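Local coordinates for hypothetical protein Atu2648 (Agrobacterium tumefaciens str. C58, PDB 1ZCE) that is of unknown function but has an EVE domain, a fold related to the ASCH and PUA domains, which suggests a possible role in binding RNA or modified nucleic acid, at residues A[28-42]-A[74-88]. Sequence-based numbering, arbitrary orientation.
Sequences EWTGVRNYQARNNMR and DSTAEGDLKWDCVDI
Glu-28 and Asp-87 face each other as an antiparallel, non-hydrogen-bonded pair, their CA atoms 4.1 Å apart, and Trp-29 N donates to Val-86 O. The chain then leaves the sheet, runs through a loop at 29-34 and enters helix 35-42, whose axis passes strand 84-88 at 51°. Glu-28 is extended with CG anti to its N (chi1 -175°): OE1 accepts Ser-75 N at 2.8 Å, nearly straight, and OE2 accepts Ser-75 OG, both on the syn side and tilted from the carboxylate plane. Asp-74 OD2 accepts Gly-31 N on its syn lone pair and Arg-33 NH1, in a salt bridge, at 2.9 Å from above the carboxylate plane; OD1 accepts Thr-76 N, closing an Asx turn, and Thr-76 OG1, both from the same face of its plane. The Arg-33 guanidinium lies flat on Trp-83, planes 16° apart, a cation-pi stack with CZ over the five-membered ring and Arg-33 CD 3.4 Å from Trp-83 NE1, a CH-pi contact; bonds to Asp-74 and Thr-76 limit its rotation. Tyr-35 is near parallel to the Trp-83 six-membered ring but slid aside, centroids 5.1 Å apart. Arg-42 grips Asp-84 side-on in a second salt bridge, NE to OD1 at 2.9 Å and NH2 to OD2 at 2.8 Å. Deeper, selenomethionine Met-41 sets CE against Cys-85 CB (3.6 Å), and Ile-88 CD1 makes a CH-pi contact over the Trp-29 six-membered ring, whose edge-to-face partner is Tyr-7. The arrangement joins edge strand 27-28, one of the two outermost, and the following helix to strand 84-99 at one margin of the PUA-related EVE fold.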
# COMPACT_ATOMS: atom_id res chain seq x y z
N GLU A 28 3.00 -9.58 -7.88
CA GLU A 28 1.63 -10.02 -7.64
C GLU A 28 1.44 -9.96 -6.13
O GLU A 28 2.25 -10.50 -5.37
CB GLU A 28 1.44 -11.46 -8.13
CG GLU A 28 0.01 -11.94 -8.04
CD GLU A 28 -0.15 -13.42 -8.36
OE1 GLU A 28 -1.30 -13.89 -8.37
OE2 GLU A 28 0.87 -14.10 -8.59
N TRP A 29 0.37 -9.31 -5.68
CA TRP A 29 0.14 -9.18 -4.25
C TRP A 29 -0.62 -10.37 -3.67
O TRP A 29 -1.76 -10.27 -3.24
CB TRP A 29 -0.61 -7.88 -3.95
CG TRP A 29 -0.21 -7.30 -2.63
CD1 TRP A 29 -1.01 -7.08 -1.55
CD2 TRP A 29 1.11 -6.92 -2.24
NE1 TRP A 29 -0.27 -6.59 -0.50
CE2 TRP A 29 1.04 -6.48 -0.90
CE3 TRP A 29 2.36 -6.91 -2.88
CZ2 TRP A 29 2.16 -6.04 -0.19
CZ3 TRP A 29 3.48 -6.47 -2.18
CH2 TRP A 29 3.37 -6.04 -0.85
N THR A 30 0.07 -11.51 -3.65
CA THR A 30 -0.49 -12.77 -3.18
C THR A 30 -0.57 -12.92 -1.67
O THR A 30 0.01 -12.13 -0.92
CB THR A 30 0.36 -13.95 -3.69
OG1 THR A 30 1.69 -13.83 -3.17
CG2 THR A 30 0.42 -13.94 -5.21
N GLY A 31 -1.30 -13.93 -1.23
CA GLY A 31 -1.41 -14.21 0.20
C GLY A 31 -2.49 -13.50 0.99
O GLY A 31 -2.63 -13.78 2.18
N VAL A 32 -3.23 -12.59 0.38
CA VAL A 32 -4.28 -11.90 1.10
C VAL A 32 -5.46 -12.85 1.28
O VAL A 32 -6.00 -13.37 0.31
CB VAL A 32 -4.73 -10.63 0.35
CG1 VAL A 32 -5.95 -10.01 1.04
CG2 VAL A 32 -3.59 -9.63 0.30
N ARG A 33 -5.83 -13.09 2.54
CA ARG A 33 -6.93 -13.98 2.87
C ARG A 33 -7.90 -13.26 3.81
O ARG A 33 -8.35 -13.80 4.82
CB ARG A 33 -6.39 -15.26 3.53
CG ARG A 33 -5.41 -16.04 2.66
CD ARG A 33 -6.09 -16.62 1.42
NE ARG A 33 -5.17 -17.42 0.60
CZ ARG A 33 -4.50 -16.95 -0.45
NH1 ARG A 33 -4.63 -15.69 -0.83
NH2 ARG A 33 -3.68 -17.75 -1.13
N ASN A 34 -8.21 -12.02 3.44
CA ASN A 34 -9.11 -11.16 4.18
C ASN A 34 -10.05 -10.58 3.13
O ASN A 34 -9.60 -9.99 2.15
CB ASN A 34 -8.30 -10.05 4.88
CG ASN A 34 -9.17 -9.06 5.63
OD1 ASN A 34 -9.84 -8.22 5.03
ND2 ASN A 34 -9.17 -9.16 6.95
N TYR A 35 -11.36 -10.74 3.34
CA TYR A 35 -12.33 -10.26 2.37
C TYR A 35 -12.28 -8.76 2.11
O TYR A 35 -12.31 -8.32 0.97
CB TYR A 35 -13.74 -10.67 2.79
CG TYR A 35 -13.94 -12.16 2.84
CD1 TYR A 35 -14.22 -12.81 4.04
CD2 TYR A 35 -13.83 -12.94 1.69
CE1 TYR A 35 -14.37 -14.20 4.09
CE2 TYR A 35 -13.98 -14.32 1.73
CZ TYR A 35 -14.26 -14.94 2.93
OH TYR A 35 -14.40 -16.31 2.98
N GLN A 36 -12.18 -7.97 3.17
CA GLN A 36 -12.13 -6.52 3.01
C GLN A 36 -10.89 -6.07 2.25
O GLN A 36 -10.97 -5.19 1.40
CB GLN A 36 -12.20 -5.84 4.38
CG GLN A 36 -12.02 -4.33 4.30
CD GLN A 36 -12.98 -3.68 3.33
OE1 GLN A 36 -12.70 -2.61 2.80
NE2 GLN A 36 -14.13 -4.32 3.11
N ALA A 37 -9.75 -6.67 2.57
CA ALA A 37 -8.50 -6.33 1.89
C ALA A 37 -8.61 -6.70 0.41
O ALA A 37 -8.19 -5.95 -0.47
CB ALA A 37 -7.33 -7.06 2.54
N ARG A 38 -9.17 -7.88 0.15
CA ARG A 38 -9.38 -8.36 -1.21
C ARG A 38 -10.29 -7.39 -1.95
O ARG A 38 -10.03 -7.02 -3.09
CB ARG A 38 -10.03 -9.74 -1.19
CG ARG A 38 -10.38 -10.28 -2.56
CD ARG A 38 -11.44 -11.37 -2.48
NE ARG A 38 -12.73 -10.82 -2.04
CZ ARG A 38 -13.82 -11.55 -1.85
NH1 ARG A 38 -13.79 -12.86 -2.04
NH2 ARG A 38 -14.94 -10.96 -1.46
N ASN A 39 -11.37 -6.98 -1.29
CA ASN A 39 -12.32 -6.07 -1.91
C ASN A 39 -11.70 -4.71 -2.16
O ASN A 39 -12.05 -4.03 -3.12
CB ASN A 39 -13.58 -5.94 -1.04
CG ASN A 39 -14.38 -7.24 -0.98
OD1 ASN A 39 -14.16 -8.16 -1.77
ND2 ASN A 39 -15.31 -7.32 -0.04
N ASN A 40 -10.76 -4.30 -1.31
CA ASN A 40 -10.09 -3.03 -1.52
C ASN A 40 -9.27 -3.15 -2.81
O ASN A 40 -9.23 -2.22 -3.62
CB ASN A 40 -9.19 -2.68 -0.32
CG ASN A 40 -9.99 -2.15 0.87
OD1 ASN A 40 -9.51 -2.14 2.01
ND2 ASN A 40 -11.21 -1.70 0.61
N MSE A 41 -8.63 -4.29 -3.01
CA MSE A 41 -7.86 -4.47 -4.23
C MSE A 41 -8.78 -4.47 -5.45
O MSE A 41 -8.43 -3.94 -6.50
CB MSE A 41 -7.02 -5.75 -4.17
CG MSE A 41 -5.85 -5.63 -3.21
SE MSE A 41 -4.56 -7.10 -3.26
CE MSE A 41 -5.73 -8.48 -2.54
N ARG A 42 -9.96 -5.07 -5.32
CA ARG A 42 -10.91 -5.09 -6.43
C ARG A 42 -11.37 -3.68 -6.80
O ARG A 42 -11.84 -3.45 -7.91
CB ARG A 42 -12.14 -5.93 -6.08
CG ARG A 42 -11.88 -7.41 -6.01
CD ARG A 42 -13.13 -8.14 -5.57
NE ARG A 42 -12.93 -9.59 -5.57
CZ ARG A 42 -13.87 -10.46 -5.24
NH1 ARG A 42 -15.07 -10.04 -4.88
NH2 ARG A 42 -13.61 -11.76 -5.28
N ASP A 74 -5.56 -15.10 -7.52
CA ASP A 74 -4.29 -15.18 -6.79
C ASP A 74 -3.62 -16.50 -7.18
O ASP A 74 -4.14 -17.58 -6.88
CB ASP A 74 -4.58 -15.16 -5.29
CG ASP A 74 -3.31 -15.15 -4.44
OD1 ASP A 74 -2.26 -15.63 -4.91
OD2 ASP A 74 -3.38 -14.67 -3.29
N SER A 75 -2.46 -16.42 -7.82
CA SER A 75 -1.74 -17.62 -8.27
C SER A 75 -1.39 -18.59 -7.15
O SER A 75 -1.04 -19.74 -7.42
CB SER A 75 -0.45 -17.21 -8.99
OG SER A 75 0.49 -16.68 -8.08
N THR A 76 -1.47 -18.14 -5.91
CA THR A 76 -1.15 -19.00 -4.77
C THR A 76 -2.41 -19.58 -4.12
O THR A 76 -2.31 -20.33 -3.15
CB THR A 76 -0.37 -18.23 -3.68
OG1 THR A 76 -1.21 -17.24 -3.08
CG2 THR A 76 0.86 -17.55 -4.29
N ALA A 77 -3.57 -19.25 -4.67
CA ALA A 77 -4.83 -19.74 -4.12
C ALA A 77 -5.29 -21.01 -4.83
O ALA A 77 -6.47 -21.35 -4.81
CB ALA A 77 -5.91 -18.66 -4.24
N GLU A 78 -4.34 -21.70 -5.45
CA GLU A 78 -4.61 -22.94 -6.17
C GLU A 78 -5.92 -22.93 -6.96
O GLU A 78 -6.79 -23.78 -6.76
CB GLU A 78 -4.55 -24.14 -5.21
CG GLU A 78 -5.31 -23.97 -3.90
CD GLU A 78 -6.79 -24.25 -4.03
OE1 GLU A 78 -7.14 -25.37 -4.46
OE2 GLU A 78 -7.60 -23.36 -3.69
N GLY A 79 -6.04 -21.96 -7.86
CA GLY A 79 -7.23 -21.84 -8.68
C GLY A 79 -8.54 -21.68 -7.93
O GLY A 79 -9.59 -22.09 -8.42
N ASP A 80 -8.48 -21.09 -6.74
CA ASP A 80 -9.68 -20.88 -5.95
C ASP A 80 -10.53 -19.84 -6.66
O ASP A 80 -10.17 -19.37 -7.74
CB ASP A 80 -9.32 -20.42 -4.53
CG ASP A 80 -10.46 -20.61 -3.55
OD1 ASP A 80 -10.27 -20.30 -2.35
OD2 ASP A 80 -11.53 -21.08 -3.96
N LEU A 81 -11.66 -19.47 -6.06
CA LEU A 81 -12.54 -18.49 -6.69
C LEU A 81 -12.68 -17.19 -5.91
O LEU A 81 -12.86 -16.13 -6.50
CB LEU A 81 -13.92 -19.13 -6.91
CG LEU A 81 -14.72 -18.69 -8.14
CD1 LEU A 81 -15.97 -19.55 -8.25
CD2 LEU A 81 -15.09 -17.22 -8.03
N LYS A 82 -12.61 -17.26 -4.59
CA LYS A 82 -12.77 -16.05 -3.81
C LYS A 82 -11.50 -15.28 -3.48
O LYS A 82 -11.57 -14.22 -2.88
CB LYS A 82 -13.55 -16.34 -2.53
CG LYS A 82 -12.96 -17.44 -1.68
CD LYS A 82 -13.83 -17.69 -0.46
CE LYS A 82 -13.30 -18.85 0.35
NZ LYS A 82 -14.10 -19.08 1.58
N TRP A 83 -10.33 -15.78 -3.88
CA TRP A 83 -9.10 -15.06 -3.60
C TRP A 83 -8.45 -14.50 -4.86
O TRP A 83 -7.94 -15.25 -5.70
CB TRP A 83 -8.11 -15.96 -2.86
CG TRP A 83 -8.60 -16.40 -1.50
CD1 TRP A 83 -8.58 -17.68 -1.00
CD2 TRP A 83 -9.18 -15.58 -0.48
NE1 TRP A 83 -9.12 -17.70 0.26
CE2 TRP A 83 -9.50 -16.43 0.61
CE3 TRP A 83 -9.48 -14.22 -0.38
CZ2 TRP A 83 -10.08 -15.95 1.78
CZ3 TRP A 83 -10.06 -13.74 0.80
CH2 TRP A 83 -10.36 -14.61 1.86
N ASP A 84 -8.49 -13.18 -5.00
CA ASP A 84 -7.87 -12.51 -6.13
C ASP A 84 -7.06 -11.31 -5.63
O ASP A 84 -7.20 -10.90 -4.48
CB ASP A 84 -8.91 -12.10 -7.20
CG ASP A 84 -10.20 -11.54 -6.62
OD1 ASP A 84 -10.16 -10.48 -5.95
OD2 ASP A 84 -11.27 -12.15 -6.84
N CYS A 85 -6.21 -10.77 -6.49
CA CYS A 85 -5.35 -9.66 -6.10
C CYS A 85 -4.82 -8.86 -7.28
O CYS A 85 -4.91 -9.29 -8.44
CB CYS A 85 -4.17 -10.20 -5.30
SG CYS A 85 -3.23 -11.48 -6.23
N VAL A 86 -4.28 -7.69 -6.98
CA VAL A 86 -3.67 -6.85 -7.99
C VAL A 86 -2.17 -7.12 -7.98
O VAL A 86 -1.67 -7.93 -7.19
CB VAL A 86 -3.86 -5.33 -7.70
CG1 VAL A 86 -5.33 -4.96 -7.80
CG2 VAL A 86 -3.33 -4.98 -6.31
N ASP A 87 -1.47 -6.45 -8.89
CA ASP A 87 -0.01 -6.51 -8.97
C ASP A 87 0.37 -5.05 -8.72
O ASP A 87 -0.33 -4.15 -9.18
CB ASP A 87 0.47 -6.87 -10.38
CG ASP A 87 0.31 -8.34 -10.71
OD1 ASP A 87 -0.47 -9.04 -10.05
OD2 ASP A 87 0.98 -8.79 -11.67
N ILE A 88 1.45 -4.81 -7.99
CA ILE A 88 1.90 -3.44 -7.73
C ILE A 88 3.37 -3.30 -8.07
O ILE A 88 4.11 -4.29 -8.11
CB ILE A 88 1.69 -3.01 -6.25
CG1 ILE A 88 2.49 -3.93 -5.31
CG2 ILE A 88 0.21 -3.04 -5.89
CD1 ILE A 88 2.48 -3.47 -3.85
O HOH W 1 -3.78 -12.01 -2.42
O HOH W 2 -7.48 -12.14 -1.97
O HOH W 3 -3.61 -20.62 -0.78
O HOH W 4 -8.62 -8.32 -5.48
O HOH W 5 -15.00 -14.30 -5.52